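Local coordinates for protein negative regulator of ofd1 (Schizosaccharomyces pombe, PDB 3QTM) that directly inhibits ofd1, positively regulates the stability of the Sre1 N-terminal transcription factor domain, and is required for correct translation termination, at residues 118-123 / 176-181; 168-173 / 215-220; 293-298 / 320-325; 274-279 / 297-302; 131-136 / 157-162. All coordinates share one frame; numbering follows the deposited sequence.

Interaction 1: 118-123 / 176-181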
# COMPACT_ATOMS: atom_id res chain seq x y z
N GLU A 118 -10.15 13.14 12.38
CA GLU A 118 -10.67 12.21 11.37
C GLU A 118 -9.61 11.34 10.65
O GLU A 118 -9.95 10.49 9.83
CB GLU A 118 -11.48 13.00 10.33
CG GLU A 118 -10.65 14.01 9.56
CD GLU A 118 -11.51 15.04 8.81
OE1 GLU A 118 -12.71 15.19 9.13
OE2 GLU A 118 -10.96 15.71 7.90
N SER A 119 -8.34 11.56 10.95
CA SER A 119 -7.25 10.86 10.28
C SER A 119 -7.36 9.33 10.36
O SER A 119 -7.30 8.64 9.34
CB SER A 119 -5.90 11.32 10.84
OG SER A 119 -5.69 12.69 10.54
N ARG A 120 -7.54 8.80 11.56
CA ARG A 120 -7.60 7.36 11.74
C ARG A 120 -8.85 6.80 11.06
O ARG A 120 -8.82 5.72 10.52
CB ARG A 120 -7.55 6.97 13.23
CG ARG A 120 -6.17 7.12 13.85
CD ARG A 120 -6.19 7.04 15.38
NE ARG A 120 -4.88 7.41 15.91
CZ ARG A 120 -3.95 6.54 16.30
NH1 ARG A 120 -4.18 5.23 16.27
NH2 ARG A 120 -2.78 6.98 16.74
N LEU A 121 -9.93 7.57 11.07
CA LEU A 121 -11.16 7.12 10.44
C LEU A 121 -10.99 7.08 8.93
O LEU A 121 -11.42 6.13 8.27
CB LEU A 121 -12.35 8.02 10.81
CG LEU A 121 -13.70 7.43 10.38
CD1 LEU A 121 -14.04 6.19 11.25
CD2 LEU A 121 -14.84 8.46 10.40
N PHE A 122 -10.33 8.11 8.39
CA PHE A 122 -10.12 8.20 6.95
C PHE A 122 -9.27 7.02 6.48
O PHE A 122 -9.52 6.45 5.42
CB PHE A 122 -9.47 9.53 6.56
CG PHE A 122 -10.45 10.68 6.48
CD1 PHE A 122 -11.72 10.57 7.02
CD2 PHE A 122 -10.08 11.89 5.90
CE1 PHE A 122 -12.62 11.62 6.96
CE2 PHE A 122 -10.96 12.96 5.83
CZ PHE A 122 -12.24 12.83 6.36
N LEU A 123 -8.29 6.64 7.30
CA LEU A 123 -7.42 5.53 6.96
C LEU A 123 -8.21 4.21 6.99
O LEU A 123 -8.07 3.40 6.09
CB LEU A 123 -6.19 5.47 7.88
CG LEU A 123 -5.19 4.31 7.71
CD1 LEU A 123 -4.51 4.31 6.34
CD2 LEU A 123 -4.12 4.32 8.81
N TYR A 176 1.83 13.40 10.84
CA TYR A 176 1.98 11.98 11.08
C TYR A 176 1.17 11.53 12.28
O TYR A 176 1.12 12.23 13.29
CB TYR A 176 3.44 11.61 11.29
CG TYR A 176 3.59 10.15 11.61
CD1 TYR A 176 3.47 9.20 10.60
CD2 TYR A 176 3.82 9.71 12.91
CE1 TYR A 176 3.59 7.85 10.88
CE2 TYR A 176 3.94 8.36 13.20
CZ TYR A 176 3.82 7.43 12.17
OH TYR A 176 3.93 6.08 12.43
N PHE A 177 0.53 10.37 12.15
CA PHE A 177 -0.18 9.73 13.25
C PHE A 177 0.16 8.24 13.22
O PHE A 177 0.40 7.68 12.14
CB PHE A 177 -1.70 9.98 13.17
CG PHE A 177 -2.34 9.48 11.89
CD1 PHE A 177 -3.04 8.28 11.86
CD2 PHE A 177 -2.24 10.21 10.71
CE1 PHE A 177 -3.63 7.82 10.68
CE2 PHE A 177 -2.82 9.75 9.53
CZ PHE A 177 -3.52 8.56 9.52
N ASP A 178 0.23 7.61 14.38
CA ASP A 178 0.89 6.30 14.44
C ASP A 178 0.08 5.09 13.99
O ASP A 178 0.60 3.98 14.01
CB ASP A 178 1.55 6.05 15.81
CG ASP A 178 0.56 5.98 16.94
OD1 ASP A 178 -0.65 5.76 16.69
OD2 ASP A 178 0.99 6.13 18.11
N ALA A 179 -1.17 5.27 13.58
CA ALA A 179 -1.88 4.20 12.89
C ALA A 179 -1.40 4.10 11.45
O ALA A 179 -1.66 3.10 10.78
CB ALA A 179 -3.38 4.42 12.92
N LEU A 180 -0.71 5.15 10.97
CA LEU A 180 -0.22 5.20 9.60
C LEU A 180 1.15 4.54 9.49
O LEU A 180 2.17 5.22 9.46
CB LEU A 180 -0.16 6.64 9.08
CG LEU A 180 0.07 6.84 7.57
CD1 LEU A 180 -1.20 6.57 6.76
CD2 LEU A 180 0.60 8.24 7.26
N THR A 181 1.17 3.22 9.42
CA THR A 181 2.41 2.45 9.31
C THR A 181 2.52 1.83 7.93
O THR A 181 1.51 1.72 7.21
CB THR A 181 2.40 1.29 10.31
OG1 THR A 181 1.32 0.42 9.99
CG2 THR A 181 2.24 1.80 11.76
O HOH W 1 -2.19 2.95 16.20
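Arg120 and Asp178 form the salt bridge of this contact, Arg120 NH2 donating to Asp178 OD1 at a modelled 2.5 Å, a length short enough to be doubtful in detail. The N-H...O angle is 143°. Asp178 OD1 approaches the guanidinium at its edge, near its plane, while the carboxylate itself stands almost perpendicular to that plane (88°). A water links the pair a second time, accepting from Arg120 NH1 and donating to Asp178 OD1. Asp178 belongs to a type I beta turn, Phe177 to Leu180, that docks on the first turn of helix 119-142 in this all-helical, tetratricopeptide-like fold. Ala179 CB covers one face of the guanidinium, 3.5 Å from Arg120 NH1, and Trp23 adds a cation-pi contact. An alanine at Arg120 would probably leave the Asp178 carboxylate without its charged mate and uncover the turn at Ala179. Deeper in, Leu123 CD1 meets Leu180 CD1 at 4.0 Å, and Leu123 CD2 lies 3.4 Å from Ala179 O. The Phe177 ring is filled on both faces, by Leu180 CB toward its rim on one side and, on the other, by Ser119 CB, 3.8 Å from the ring centroid and 13° off the normal.

Interaction 2: 168-173 / 215-220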
# COMPACT_ATOMS: atom_id res chain seq x y z
N PRO A 168 -7.02 13.55 1.58
CA PRO A 168 -6.73 14.36 2.77
C PRO A 168 -5.52 13.86 3.56
O PRO A 168 -4.76 14.68 4.07
CB PRO A 168 -7.99 14.22 3.63
CG PRO A 168 -9.07 13.82 2.69
CD PRO A 168 -8.42 13.08 1.55
N LEU A 169 -5.36 12.54 3.67
CA LEU A 169 -4.28 11.97 4.48
C LEU A 169 -2.92 12.29 3.88
O LEU A 169 -1.93 12.39 4.59
CB LEU A 169 -4.40 10.44 4.59
CG LEU A 169 -5.66 9.92 5.27
CD1 LEU A 169 -5.66 8.41 5.20
CD2 LEU A 169 -5.75 10.40 6.72
N ALA A 170 -2.89 12.42 2.56
CA ALA A 170 -1.63 12.63 1.85
C ALA A 170 -1.15 14.09 1.85
O ALA A 170 -0.03 14.38 1.45
CB ALA A 170 -1.74 12.10 0.43
N GLN A 171 -1.99 15.01 2.30
CA GLN A 171 -1.60 16.42 2.36
C GLN A 171 -0.57 16.66 3.45
O GLN A 171 -0.58 16.00 4.49
CB GLN A 171 -2.82 17.31 2.61
CG GLN A 171 -3.89 17.21 1.52
CD GLN A 171 -3.29 17.17 0.12
OE1 GLN A 171 -3.56 16.24 -0.66
NE2 GLN A 171 -2.45 18.15 -0.19
N ASP A 172 0.33 17.61 3.21
CA ASP A 172 1.33 17.97 4.21
C ASP A 172 0.68 18.48 5.48
O ASP A 172 1.19 18.25 6.57
CB ASP A 172 2.30 19.01 3.66
CG ASP A 172 3.07 18.51 2.46
OD1 ASP A 172 2.81 17.38 2.01
OD2 ASP A 172 3.93 19.26 1.96
N SER A 173 -0.45 19.16 5.34
CA SER A 173 -1.21 19.62 6.50
C SER A 173 -1.61 18.47 7.44
O SER A 173 -1.80 18.67 8.64
CB SER A 173 -2.45 20.40 6.07
OG SER A 173 -3.49 19.52 5.69
N THR A 215 2.16 7.74 -3.21
CA THR A 215 3.56 7.92 -2.93
C THR A 215 3.77 8.79 -1.69
O THR A 215 4.61 8.49 -0.85
CB THR A 215 4.26 8.53 -4.16
OG1 THR A 215 4.61 7.47 -5.06
CG2 THR A 215 5.50 9.30 -3.76
N ALA A 216 3.00 9.86 -1.58
CA ALA A 216 3.09 10.72 -0.41
C ALA A 216 2.77 9.94 0.87
O ALA A 216 3.38 10.16 1.91
CB ALA A 216 2.15 11.93 -0.56
N LEU A 217 1.81 9.02 0.78
CA LEU A 217 1.41 8.23 1.94
C LEU A 217 2.51 7.27 2.42
O LEU A 217 2.82 7.21 3.61
CB LEU A 217 0.10 7.47 1.66
CG LEU A 217 -1.16 8.36 1.59
CD1 LEU A 217 -2.40 7.57 1.23
CD2 LEU A 217 -1.41 9.15 2.88
N TRP A 218 3.10 6.53 1.50
CA TRP A 218 4.18 5.62 1.88
C TRP A 218 5.28 6.42 2.56
O TRP A 218 5.78 6.03 3.62
CB TRP A 218 4.73 4.86 0.68
CG TRP A 218 3.87 3.71 0.22
CD1 TRP A 218 3.15 3.64 -0.94
CD2 TRP A 218 3.65 2.47 0.90
NE1 TRP A 218 2.50 2.44 -1.02
CE2 TRP A 218 2.79 1.70 0.09
CE3 TRP A 218 4.11 1.93 2.11
CZ2 TRP A 218 2.37 0.41 0.45
CZ3 TRP A 218 3.68 0.65 2.47
CH2 TRP A 218 2.82 -0.09 1.64
N LEU A 219 5.65 7.54 1.96
CA LEU A 219 6.70 8.38 2.51
C LEU A 219 6.33 8.89 3.89
O LEU A 219 7.15 8.87 4.80
CB LEU A 219 7.02 9.55 1.58
CG LEU A 219 7.73 9.19 0.27
CD1 LEU A 219 7.78 10.38 -0.70
CD2 LEU A 219 9.13 8.66 0.56
N LYS A 220 5.09 9.34 4.06
CA LYS A 220 4.70 9.86 5.36
C LYS A 220 4.75 8.80 6.47
O LYS A 220 5.00 9.12 7.63
CB LYS A 220 3.31 10.51 5.31
CG LYS A 220 2.97 11.26 6.61
CD LYS A 220 1.64 12.02 6.53
CE LYS A 220 1.53 12.78 5.23
NZ LYS A 220 0.87 14.10 5.39
O HOH W 2 2.16 14.56 2.88
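Leu217 CD2 lies over one face of the flat peptide that joins Leu169 to Ala170, 3.6 Å from Leu169 C and equally near Ala170 N. At the oxygen end of the same peptide, tilted out of the plane toward the opposite face, comes Lys220 NZ, which gives Leu169 O a weak hydrogen bond of 3.4 Å. The rest of the seam is apolar: Leu217 CD2 also touches Leu169 CB (3.7 Å), and Ala170 CB rests 4.0 Å from Ala216 CB. The small Ala170 and Ala216 help the backbones come close, with Ala170 CA and Leu217 CA 5.3 Å apart. In the fold, the weakly bonded turn at 168-170, at the C-terminal side of helix 151-170, packs against helix 213-220, and the lysine reaches over to it. Lys220 CG is anti to the backbone N (chi1 -171°), and bends further out bring NZ among main-chain oxygens, including Thr174 O beyond the segments, to which it is hydrogen-bonded. A leucine in place of Lys220 would probably leave these carbonyls without their ammonium partner. A water donates to Ala170 O at 2.6 Å and to Asp172 OD1, and accepts a weak bond from Lys220 NZ.

Interaction 3: 293-298 / 320-325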
# COMPACT_ATOMS: atom_id res chain seq x y z
N LEU A 293 21.66 -5.43 -9.12
CA LEU A 293 20.96 -5.87 -10.33
C LEU A 293 19.71 -5.03 -10.61
O LEU A 293 19.38 -4.79 -11.76
CB LEU A 293 20.59 -7.35 -10.26
CG LEU A 293 21.77 -8.30 -10.04
CD1 LEU A 293 21.27 -9.75 -10.01
CD2 LEU A 293 22.85 -8.09 -11.12
N LYS A 294 19.02 -4.59 -9.56
CA LYS A 294 17.87 -3.69 -9.72
C LYS A 294 18.31 -2.34 -10.29
O LYS A 294 17.63 -1.77 -11.15
CB LYS A 294 17.14 -3.50 -8.39
CG LYS A 294 15.97 -2.52 -8.47
CD LYS A 294 15.04 -2.88 -9.62
CE LYS A 294 13.74 -2.11 -9.56
NZ LYS A 294 12.97 -2.49 -8.35
N LEU A 295 19.44 -1.84 -9.81
CA LEU A 295 20.02 -0.61 -10.36
C LEU A 295 20.34 -0.83 -11.84
O LEU A 295 19.99 -0.01 -12.69
CB LEU A 295 21.28 -0.21 -9.59
CG LEU A 295 22.14 0.89 -10.21
CD1 LEU A 295 21.32 2.16 -10.48
CD2 LEU A 295 23.36 1.21 -9.35
N ALA A 296 20.98 -1.95 -12.14
CA ALA A 296 21.33 -2.30 -13.51
C ALA A 296 20.11 -2.27 -14.44
O ALA A 296 20.19 -1.72 -15.55
CB ALA A 296 22.01 -3.66 -13.55
N ASP A 297 19.00 -2.85 -14.00
CA ASP A 297 17.78 -2.88 -14.83
C ASP A 297 17.24 -1.48 -15.11
O ASP A 297 16.79 -1.19 -16.21
CB ASP A 297 16.69 -3.71 -14.16
CG ASP A 297 17.09 -5.17 -13.98
OD1 ASP A 297 17.99 -5.65 -14.70
OD2 ASP A 297 16.48 -5.83 -13.11
N ILE A 298 17.26 -0.62 -14.10
CA ILE A 298 16.81 0.76 -14.26
C ILE A 298 17.70 1.51 -15.26
O ILE A 298 17.22 2.22 -16.14
CB ILE A 298 16.81 1.50 -12.91
CG1 ILE A 298 15.83 0.81 -11.94
CG2 ILE A 298 16.47 2.97 -13.10
CD1 ILE A 298 15.96 1.30 -10.50
N CYS A 320 26.73 -2.12 -16.42
CA CYS A 320 27.78 -3.14 -16.47
C CYS A 320 28.59 -3.20 -15.18
O CYS A 320 28.88 -4.29 -14.67
CB CYS A 320 28.72 -2.86 -17.64
SG CYS A 320 29.83 -4.22 -17.97
N ASN A 321 28.95 -2.03 -14.67
CA ASN A 321 29.69 -1.96 -13.41
C ASN A 321 28.88 -2.57 -12.28
O ASN A 321 29.41 -3.29 -11.44
CB ASN A 321 30.02 -0.50 -13.07
CG ASN A 321 31.13 0.07 -13.93
OD1 ASN A 321 31.83 -0.65 -14.64
ND2 ASN A 321 31.30 1.39 -13.87
N ALA A 322 27.58 -2.25 -12.26
CA ALA A 322 26.69 -2.74 -11.21
C ALA A 322 26.66 -4.26 -11.25
O ALA A 322 26.86 -4.91 -10.22
CB ALA A 322 25.29 -2.16 -11.39
N ILE A 323 26.43 -4.81 -12.43
CA ILE A 323 26.38 -6.26 -12.63
C ILE A 323 27.71 -6.94 -12.28
O ILE A 323 27.73 -7.95 -11.57
CB ILE A 323 26.02 -6.59 -14.09
CG1 ILE A 323 24.63 -6.04 -14.42
CG2 ILE A 323 26.08 -8.11 -14.34
CD1 ILE A 323 24.22 -6.27 -15.87
N LYS A 324 28.82 -6.38 -12.76
CA LYS A 324 30.14 -6.92 -12.43
C LYS A 324 30.43 -6.88 -10.94
O LYS A 324 31.00 -7.83 -10.38
CB LYS A 324 31.24 -6.18 -13.19
CG LYS A 324 31.91 -6.98 -14.31
CD LYS A 324 33.29 -6.42 -14.69
CE LYS A 324 33.25 -5.47 -15.90
NZ LYS A 324 32.78 -4.08 -15.61
N GLU A 325 30.06 -5.78 -10.29
CA GLU A 325 30.26 -5.68 -8.85
C GLU A 325 29.38 -6.66 -8.06
O GLU A 325 29.80 -7.21 -7.05
CB GLU A 325 29.99 -4.25 -8.37
CG GLU A 325 30.19 -4.09 -6.88
CD GLU A 325 29.69 -2.75 -6.37
OE1 GLU A 325 29.33 -1.88 -7.20
OE2 GLU A 325 29.64 -2.57 -5.13
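Ala296 and Ala322 point their CB atoms at each other from facing helices, 4.2 Å apart, and the larger side chains are arranged around that pair. Ile323 leaves its helix obliquely to the interface. Its CG1 is anti to the carbonyl carbon (chi1 -61°), and this branch presses on Ala296 CB at 3.6 Å, with Ile323 CD1 also within touching distance at 4.1 Å. Ala296 thus meets both Ala322 and Ile323 with a single methyl. Leu293, one turn earlier, does not aim directly across, but its tip turns inward, Leu293 CD2 reaching Ile323 CG1 at 4.3 Å. Leu295 makes a looser touch, its CD2 standing 4.4 Å from Ala322 CB. The two segments are antiparallel neighbours in the helical array of this tetratricopeptide-like region: their axes approach to 8.2 Å at an angle of 160°, a closeness that the two facing alanines allow. No hydrogen bond crosses between the segments. Beyond them, helix 335-343 covers the Ile323 flank, with Tyr337, Phe340 and Val341 touching the isoleucine. Tyr337 also touches Leu293, and its OH is hydrogen-bonded to Asp297 OD1.

Interaction 4: 274-279 / 297-302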
# COMPACT_ATOMS: atom_id res chain seq x y z
N ASN A 274 13.93 9.15 -10.92
CA ASN A 274 13.34 9.10 -9.59
C ASN A 274 13.57 7.72 -8.96
O ASN A 274 13.86 7.60 -7.76
CB ASN A 274 11.83 9.37 -9.66
CG ASN A 274 11.52 10.84 -9.90
OD1 ASN A 274 12.28 11.73 -9.50
ND2 ASN A 274 10.39 11.10 -10.55
N SER A 275 13.44 6.69 -9.78
CA SER A 275 13.65 5.32 -9.34
C SER A 275 15.08 5.14 -8.87
O SER A 275 15.33 4.51 -7.84
CB SER A 275 13.33 4.34 -10.47
OG SER A 275 11.98 4.45 -10.85
N VAL A 276 16.03 5.72 -9.61
CA VAL A 276 17.43 5.65 -9.23
C VAL A 276 17.65 6.28 -7.87
O VAL A 276 18.36 5.73 -7.02
CB VAL A 276 18.35 6.34 -10.27
CG1 VAL A 276 19.79 6.37 -9.76
CG2 VAL A 276 18.27 5.61 -11.60
N ASP A 277 17.03 7.44 -7.66
CA ASP A 277 17.20 8.17 -6.41
C ASP A 277 16.72 7.31 -5.24
O ASP A 277 17.40 7.18 -4.23
CB ASP A 277 16.44 9.49 -6.45
CG ASP A 277 17.00 10.45 -7.51
OD1 ASP A 277 18.18 10.30 -7.88
OD2 ASP A 277 16.25 11.34 -7.97
N THR A 278 15.54 6.72 -5.42
CA THR A 278 14.92 5.90 -4.39
C THR A 278 15.68 4.58 -4.18
O THR A 278 15.84 4.13 -3.05
CB THR A 278 13.42 5.66 -4.68
OG1 THR A 278 12.71 6.91 -4.60
CG2 THR A 278 12.80 4.65 -3.69
N TRP A 279 16.16 3.98 -5.27
CA TRP A 279 17.02 2.79 -5.13
C TRP A 279 18.24 3.10 -4.26
O TRP A 279 18.64 2.28 -3.44
CB TRP A 279 17.46 2.24 -6.49
CG TRP A 279 18.35 1.03 -6.34
CD1 TRP A 279 17.96 -0.28 -6.31
CD2 TRP A 279 19.77 1.03 -6.17
NE1 TRP A 279 19.06 -1.10 -6.14
CE2 TRP A 279 20.18 -0.31 -6.05
CE3 TRP A 279 20.74 2.04 -6.10
CZ2 TRP A 279 21.52 -0.67 -5.87
CZ3 TRP A 279 22.06 1.68 -5.93
CH2 TRP A 279 22.44 0.33 -5.82
N ASP A 297 19.00 -2.85 -14.00
CA ASP A 297 17.78 -2.88 -14.83
C ASP A 297 17.24 -1.48 -15.11
O ASP A 297 16.79 -1.19 -16.21
CB ASP A 297 16.69 -3.71 -14.16
CG ASP A 297 17.09 -5.17 -13.98
OD1 ASP A 297 17.99 -5.65 -14.70
OD2 ASP A 297 16.48 -5.83 -13.11
N ILE A 298 17.26 -0.62 -14.10
CA ILE A 298 16.81 0.76 -14.26
C ILE A 298 17.70 1.51 -15.26
O ILE A 298 17.22 2.22 -16.14
CB ILE A 298 16.81 1.50 -12.91
CG1 ILE A 298 15.83 0.81 -11.94
CG2 ILE A 298 16.47 2.97 -13.10
CD1 ILE A 298 15.96 1.30 -10.50
N LYS A 299 19.01 1.33 -15.13
CA LYS A 299 19.95 1.96 -16.05
C LYS A 299 19.78 1.45 -17.49
O LYS A 299 19.90 2.21 -18.44
CB LYS A 299 21.38 1.75 -15.57
CG LYS A 299 21.69 2.45 -14.25
CD LYS A 299 21.70 3.98 -14.40
CE LYS A 299 22.16 4.67 -13.11
NZ LYS A 299 22.23 6.15 -13.24
N MSE A 300 19.49 0.16 -17.63
CA MSE A 300 19.27 -0.43 -18.95
C MSE A 300 18.00 0.09 -19.60
O MSE A 300 17.94 0.25 -20.81
CB MSE A 300 19.24 -1.96 -18.86
CG MSE A 300 20.61 -2.59 -18.73
SE MSE A 300 20.50 -4.53 -18.44
CE MSE A 300 20.57 -4.61 -16.50
N ASP A 301 16.98 0.35 -18.78
CA ASP A 301 15.77 1.03 -19.25
C ASP A 301 16.08 2.46 -19.71
O ASP A 301 15.56 2.93 -20.73
CB ASP A 301 14.71 1.05 -18.15
CG ASP A 301 14.02 -0.30 -17.97
OD1 ASP A 301 14.00 -1.10 -18.93
OD2 ASP A 301 13.49 -0.55 -16.86
N LEU A 302 16.90 3.17 -18.94
CA LEU A 302 17.35 4.49 -19.36
C LEU A 302 18.10 4.43 -20.70
O LEU A 302 17.85 5.25 -21.59
CB LEU A 302 18.24 5.10 -18.28
CG LEU A 302 17.42 5.69 -17.13
CD1 LEU A 302 18.27 5.92 -15.88
CD2 LEU A 302 16.74 6.97 -17.58
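Val276 and Ile298 mark the nearest backbone approach, their CA atoms 7.0 Å apart, on two helical segments that run antiparallel at 164°. The axes come no closer than 10.3 Å, a spacing that branched side chains fill. Each segment keeps regular helical bonding, as in Trp279 N to Ser275 O and Leu302 N to Ile298 O. Across the middle, Val276 and Ile298 cross obliquely, methyl against methyl, Val276 CG2 to Ile298 CG2 at 3.5 Å. With Val276 CG1 anti to the backbone N (chi1 174°), CG2 is left to face Ile298 and also Leu302 CD1 at 4.3 Å. The other branch of Ile298 ends between two residues one turn apart, Ile298 CD1 lying 4.0 Å from Ser275 CB and 4.4 Å from Trp279 CB. The polar ends in this buried seam are satisfied outside it, Ser275 OG by Trp271 O and Trp279 NE1 by Arg291 O. Lys299 NZ passes 4.3 Å from Val276 CG1 and makes a salt bridge with Glu318 of helix 309-328, so its chain skirts the apolar core. Helices 262-285 and 292-305, consecutive along the chain, thereby form an antiparallel helical hairpin of the kind from which tetratricopeptide-type superhelices are built.

Interaction 5: 131-136 / 157-162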
# COMPACT_ATOMS: atom_id res chain seq x y z
N GLU A 131 -10.04 -3.11 0.31
CA GLU A 131 -10.18 -4.56 0.47
C GLU A 131 -11.45 -5.04 -0.23
O GLU A 131 -11.49 -6.14 -0.76
CB GLU A 131 -10.18 -5.01 1.93
CG GLU A 131 -8.86 -4.81 2.63
CD GLU A 131 -7.73 -5.62 1.99
OE1 GLU A 131 -8.01 -6.62 1.28
OE2 GLU A 131 -6.55 -5.27 2.21
N LYS A 132 -12.48 -4.19 -0.22
CA LYS A 132 -13.70 -4.49 -0.95
C LYS A 132 -13.40 -4.65 -2.46
O LYS A 132 -13.87 -5.59 -3.10
CB LYS A 132 -14.73 -3.38 -0.72
CG LYS A 132 -16.07 -3.59 -1.43
CD LYS A 132 -16.85 -4.77 -0.85
CE LYS A 132 -18.28 -4.83 -1.41
NZ LYS A 132 -19.00 -6.09 -1.03
N VAL A 133 -12.59 -3.74 -3.01
CA VAL A 133 -12.22 -3.79 -4.43
C VAL A 133 -11.57 -5.13 -4.78
O VAL A 133 -11.92 -5.77 -5.78
CB VAL A 133 -11.23 -2.66 -4.78
CG1 VAL A 133 -10.52 -2.96 -6.09
CG2 VAL A 133 -11.94 -1.28 -4.81
N ARG A 134 -10.63 -5.55 -3.95
CA ARG A 134 -9.95 -6.82 -4.16
C ARG A 134 -10.92 -7.99 -4.18
O ARG A 134 -10.84 -8.87 -5.05
CB ARG A 134 -8.86 -7.04 -3.11
CG ARG A 134 -8.15 -8.39 -3.26
CD ARG A 134 -7.14 -8.60 -2.15
NE ARG A 134 -7.78 -8.55 -0.84
CZ ARG A 134 -8.46 -9.56 -0.31
NH1 ARG A 134 -8.58 -10.71 -0.96
NH2 ARG A 134 -9.02 -9.43 0.89
N VAL A 135 -11.85 -8.02 -3.24
CA VAL A 135 -12.80 -9.12 -3.20
C VAL A 135 -13.77 -9.07 -4.41
O VAL A 135 -14.13 -10.12 -4.97
CB VAL A 135 -13.56 -9.20 -1.86
CG1 VAL A 135 -14.76 -10.10 -1.98
CG2 VAL A 135 -12.62 -9.71 -0.75
N LEU A 136 -14.16 -7.86 -4.82
CA LEU A 136 -15.04 -7.72 -5.99
C LEU A 136 -14.36 -8.25 -7.26
O LEU A 136 -15.00 -8.91 -8.07
CB LEU A 136 -15.52 -6.27 -6.17
CG LEU A 136 -16.65 -5.80 -5.23
CD1 LEU A 136 -16.95 -4.30 -5.36
CD2 LEU A 136 -17.92 -6.62 -5.44
N PRO A 157 -16.67 2.74 -8.08
CA PRO A 157 -17.26 3.46 -6.94
C PRO A 157 -16.46 3.29 -5.65
O PRO A 157 -16.36 4.25 -4.89
CB PRO A 157 -18.64 2.81 -6.79
CG PRO A 157 -18.96 2.33 -8.18
CD PRO A 157 -17.66 1.84 -8.71
N TYR A 158 -15.91 2.09 -5.41
CA TYR A 158 -15.07 1.87 -4.23
C TYR A 158 -13.68 2.48 -4.37
O TYR A 158 -13.13 3.04 -3.42
CB TYR A 158 -14.98 0.38 -3.91
CG TYR A 158 -16.31 -0.17 -3.47
CD1 TYR A 158 -16.71 -0.07 -2.14
CD2 TYR A 158 -17.19 -0.73 -4.39
CE1 TYR A 158 -17.96 -0.55 -1.73
CE2 TYR A 158 -18.44 -1.21 -3.99
CZ TYR A 158 -18.82 -1.11 -2.66
OH TYR A 158 -20.05 -1.58 -2.25
N ILE A 159 -13.12 2.38 -5.57
CA ILE A 159 -11.87 3.05 -5.88
C ILE A 159 -12.01 4.55 -5.59
O ILE A 159 -11.16 5.16 -4.96
CB ILE A 159 -11.50 2.85 -7.36
CG1 ILE A 159 -11.00 1.42 -7.60
CG2 ILE A 159 -10.46 3.87 -7.80
CD1 ILE A 159 -9.74 1.05 -6.82
N GLU A 160 -13.08 5.14 -6.09
CA GLU A 160 -13.30 6.57 -5.92
C GLU A 160 -13.48 6.95 -4.44
O GLU A 160 -12.96 7.97 -3.98
CB GLU A 160 -14.52 7.00 -6.76
CG GLU A 160 -14.91 8.45 -6.62
CD GLU A 160 -16.23 8.77 -7.30
OE1 GLU A 160 -16.38 9.89 -7.83
OE2 GLU A 160 -17.13 7.89 -7.31
N LYS A 161 -14.21 6.12 -3.70
CA LYS A 161 -14.36 6.37 -2.26
C LYS A 161 -13.04 6.24 -1.53
O LYS A 161 -12.76 7.01 -0.61
CB LYS A 161 -15.42 5.45 -1.63
CG LYS A 161 -16.86 5.86 -1.96
CD LYS A 161 -17.82 5.39 -0.88
CE LYS A 161 -19.28 5.62 -1.27
NZ LYS A 161 -19.80 4.54 -2.17
N ALA A 162 -12.21 5.28 -1.93
CA ALA A 162 -10.91 5.13 -1.29
C ALA A 162 -10.10 6.42 -1.49
O ALA A 162 -9.56 6.99 -0.54
CB ALA A 162 -10.17 3.93 -1.86
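Tyr158 presents one ring face to Lys132, whose CG sits 3.7 Å from the ring centroid and 16° off the normal, a CH-pi contact. A bend at chi2 (68°) turns CD of the lysine, and farther out Lys132 CE comes 3.8 Å from Tyr158 OH. The Leu136 and Tyr158 side chains cross at about a right angle, Leu136 CD1 3.7 Å from Tyr158 CE2. At the base of the tyrosine, Val133 CG2 packs on Tyr158 CB at 3.6 Å and on Ile159 CD1 at 3.8 Å. In the next shell, Lys132 NZ is held by salt bridges to Glu98 and Asp102 of helix 97-110, which probably help fix the lysine over the ring. A separate bridge lies within 131-136, on residues that do not touch 157-162: Arg134 grips Glu131 OE1 side-on through NE and NH2. The segment axes run 9.3 Å apart at 162°, so helices 119-142 and 151-170 pair as an antiparallel helical hairpin, as in tetratricopeptide-like folds.

Interaction 1 uses helix 119-142, interaction 2 uses helix 151-170, and interaction 5 uses both. Interactions 1 and 2 touch directly, Leu169 CD2 lying 3.5 Å from Ser119 O and Leu169 CD1 3.8 Å from Leu123 N, with centres about 11 Å apart. Interaction 5 pairs these two helices with each other, later on 119-142 and earlier on 151-170, its centre about 19 Å from that of interaction 1. Interactions 3 and 4 lie on the other side of the chain's centre from interaction 1 and share helix 292-305, including Asp297 and Ile298; Leu295 CD2 of one packs 3.7 Å from Trp279 CZ3 of the other. Nearest atoms of interactions 2 and 4 are about 7 Å apart. A bound 1,2-ethanediol, probably from crystallisation, lies about 4 Å from the Arg120 side chain.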